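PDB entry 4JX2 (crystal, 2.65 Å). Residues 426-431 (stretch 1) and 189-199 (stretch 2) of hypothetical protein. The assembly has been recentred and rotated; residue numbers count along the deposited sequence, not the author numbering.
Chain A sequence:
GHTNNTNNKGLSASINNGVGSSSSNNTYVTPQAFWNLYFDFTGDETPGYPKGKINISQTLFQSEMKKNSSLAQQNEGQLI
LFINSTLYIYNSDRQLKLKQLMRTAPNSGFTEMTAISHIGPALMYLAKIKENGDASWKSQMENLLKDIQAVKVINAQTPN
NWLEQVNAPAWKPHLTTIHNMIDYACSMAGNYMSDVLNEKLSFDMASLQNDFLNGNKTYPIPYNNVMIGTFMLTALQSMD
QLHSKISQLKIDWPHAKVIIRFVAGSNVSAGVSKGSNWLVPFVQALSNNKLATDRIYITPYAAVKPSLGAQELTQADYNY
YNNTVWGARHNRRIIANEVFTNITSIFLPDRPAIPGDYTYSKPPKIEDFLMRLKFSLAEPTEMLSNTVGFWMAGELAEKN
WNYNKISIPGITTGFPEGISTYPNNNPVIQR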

# COMPACT_ATOMS: atom_id res chain seq x y z
N ASN A 426 -17.11 42.48 -1.45
CA ASN A 426 -16.99 41.81 -0.14
C ASN A 426 -16.30 42.71 0.87
O ASN A 426 -15.37 43.45 0.51
CB ASN A 426 -16.32 40.47 -0.26
CG ASN A 426 -17.14 39.51 -1.08
OD1 ASN A 426 -18.25 39.11 -0.70
ND2 ASN A 426 -16.65 39.19 -2.27
N PRO A 427 -16.80 42.71 2.13
CA PRO A 427 -16.22 43.61 3.14
C PRO A 427 -14.71 43.51 3.27
O PRO A 427 -14.15 42.42 3.15
CB PRO A 427 -16.91 43.18 4.44
CG PRO A 427 -18.14 42.48 4.03
CD PRO A 427 -17.90 41.90 2.69
N VAL A 428 -14.05 44.63 3.51
CA VAL A 428 -12.60 44.63 3.69
C VAL A 428 -12.27 43.89 5.00
O VAL A 428 -13.12 43.79 5.88
CB VAL A 428 -11.98 46.06 3.64
CG1 VAL A 428 -12.11 46.67 2.26
CG2 VAL A 428 -12.56 46.97 4.72
N ILE A 429 -11.04 43.37 5.12
CA ILE A 429 -10.62 42.69 6.34
C ILE A 429 -10.26 43.79 7.36
O ILE A 429 -9.30 44.55 7.15
CB ILE A 429 -9.49 41.67 6.10
CG1 ILE A 429 -9.95 40.56 5.14
CG2 ILE A 429 -9.04 41.09 7.42
CD1 ILE A 429 -8.86 39.94 4.32
N GLN A 430 -11.06 43.90 8.44
CA GLN A 430 -10.86 44.88 9.50
C GLN A 430 -10.04 44.24 10.62
O GLN A 430 -10.57 43.41 11.36
CB GLN A 430 -12.21 45.39 10.03
CG GLN A 430 -12.66 46.70 9.42
CD GLN A 430 -13.31 47.57 10.46
OE1 GLN A 430 -12.72 47.89 11.50
NE2 GLN A 430 -14.55 47.97 10.19
N ARG A 431 -8.75 44.61 10.74
CA ARG A 431 -7.86 44.08 11.77
C ARG A 431 -7.99 44.88 13.07
O ARG A 431 -9.08 44.98 13.64
CB ARG A 431 -6.41 44.09 11.27
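Stretch 2, residues 189-199: AGNYMSDVLNE

Stretch 2 is the last part of a helix, running from Ala189 to Leu197 and closing with a Schellman turn at Glu199, where phi turns positive. It lies beside the C-terminal tail of the chain, an extended segment with neither helix nor strand. The two run in the same general direction: Ile429 pairs with Asn191 (CA to CA 5.4 Å) and, two residues on, Arg431 pairs with Ser194 (CA to CA 5.7 Å). One helical step of three residues therefore matches two residues of extended chain.

Asn191 covers the most surface and sets the register. Its CA-to-CB bond points sideways, but with chi1 in m the end of the side chain comes nearer the tail and its amide reads the backbone on both sides of Ile429. Gln430 N donates to Asn191 OD1 at 3.0 Å, nearly straight at 167°, while Asn191 ND2 donates to Val428 O at 3.2 Å. A single carboxamide thus satisfies one donor and one acceptor of a chain that is in no regular strand, without asking anything of the tail's side chains.

Ile429, next in area, is the residue whose backbone these two bonds flank, and its side chain is buried in the structure. Its CG2 packs 3.8 Å from Gly190 C, and the glycine is what allows the approach: an ideal CB on Gly190 would point toward the tail and fall 2.5 Å from Ile429 CG1, a clash.

One turn along, Ser194 points toward the tail with chi1 in t, and its OG donates to Gln430 O at a short 2.5 Å. Beyond it the contact thins: Asn198 ND2 stays 3.8 Å from Arg431 O, and the Arg431 side chain is not modelled past CB. The rule is compact: glycine makes room, asparagine fixes register, and serine secures the carbonyl of Gln430, two residues past the one asparagine holds.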

# COMPACT_ATOMS: atom_id res chain seq x y z
N ALA A 189 -12.76 34.50 5.90
CA ALA A 189 -11.70 33.96 6.76
C ALA A 189 -10.96 35.06 7.52
O ALA A 189 -10.67 34.87 8.70
CB ALA A 189 -10.71 33.17 5.93
N GLY A 190 -10.66 36.17 6.84
CA GLY A 190 -9.99 37.33 7.43
C GLY A 190 -10.78 37.94 8.57
O GLY A 190 -10.28 38.03 9.69
N ASN A 191 -12.04 38.29 8.32
CA ASN A 191 -12.89 38.88 9.35
C ASN A 191 -13.26 37.88 10.45
O ASN A 191 -13.49 38.29 11.59
CB ASN A 191 -14.11 39.53 8.76
CG ASN A 191 -13.78 40.80 8.02
OD1 ASN A 191 -13.11 41.70 8.55
ND2 ASN A 191 -14.27 40.91 6.80
N TYR A 192 -13.26 36.56 10.14
CA TYR A 192 -13.52 35.55 11.15
C TYR A 192 -12.34 35.54 12.14
O TYR A 192 -12.56 35.62 13.35
CB TYR A 192 -13.77 34.15 10.52
CG TYR A 192 -13.74 33.04 11.55
CD1 TYR A 192 -14.74 32.94 12.52
CD2 TYR A 192 -12.68 32.15 11.61
CE1 TYR A 192 -14.69 31.96 13.51
CE2 TYR A 192 -12.62 31.16 12.59
CZ TYR A 192 -13.64 31.06 13.54
OH TYR A 192 -13.59 30.12 14.53
N MSE A 193 -11.09 35.47 11.61
CA MSE A 193 -9.88 35.45 12.43
C MSE A 193 -9.77 36.71 13.27
O MSE A 193 -9.43 36.64 14.45
CB MSE A 193 -8.64 35.29 11.57
CG MSE A 193 -8.51 33.90 11.02
SE MSE A 193 -6.98 33.74 9.85
CE MSE A 193 -7.78 32.43 8.72
N SER A 194 -10.14 37.86 12.67
CA SER A 194 -10.14 39.15 13.34
C SER A 194 -11.04 39.12 14.58
O SER A 194 -10.61 39.55 15.66
CB SER A 194 -10.59 40.24 12.37
OG SER A 194 -10.59 41.50 13.01
N ASP A 195 -12.26 38.54 14.43
CA ASP A 195 -13.28 38.41 15.46
C ASP A 195 -12.82 37.51 16.59
O ASP A 195 -13.16 37.77 17.74
CB ASP A 195 -14.58 37.88 14.83
CG ASP A 195 -15.32 38.89 13.97
OD1 ASP A 195 -15.02 40.11 14.07
OD2 ASP A 195 -16.22 38.47 13.21
N VAL A 196 -12.04 36.47 16.28
CA VAL A 196 -11.50 35.52 17.27
C VAL A 196 -10.41 36.24 18.11
O VAL A 196 -10.46 36.18 19.35
CB VAL A 196 -10.96 34.23 16.58
CG1 VAL A 196 -10.01 33.45 17.50
CG2 VAL A 196 -12.11 33.35 16.10
N LEU A 197 -9.47 36.93 17.43
CA LEU A 197 -8.36 37.65 18.07
C LEU A 197 -8.85 38.90 18.82
O LEU A 197 -8.19 39.33 19.78
CB LEU A 197 -7.28 38.02 17.04
CG LEU A 197 -6.60 36.87 16.30
CD1 LEU A 197 -5.96 37.35 15.02
CD2 LEU A 197 -5.58 36.16 17.16
N ASN A 198 -10.02 39.46 18.42
CA ASN A 198 -10.63 40.61 19.09
C ASN A 198 -11.63 40.13 20.16
O ASN A 198 -12.31 40.95 20.78
CB ASN A 198 -11.30 41.56 18.10
CG ASN A 198 -10.34 42.41 17.31
OD1 ASN A 198 -9.54 43.15 17.87
ND2 ASN A 198 -10.42 42.33 15.99
N GLU A 199 -11.72 38.79 20.35
CA GLU A 199 -12.56 38.11 21.34
C GLU A 199 -14.07 38.41 21.18
O GLU A 199 -14.83 38.34 22.15
CB GLU A 199 -12.08 38.42 22.79
CG GLU A 199 -10.74 37.79 23.12
CD GLU A 199 -10.17 38.12 24.48
OE1 GLU A 199 -9.80 39.29 24.72
OE2 GLU A 199 -10.03 37.17 25.29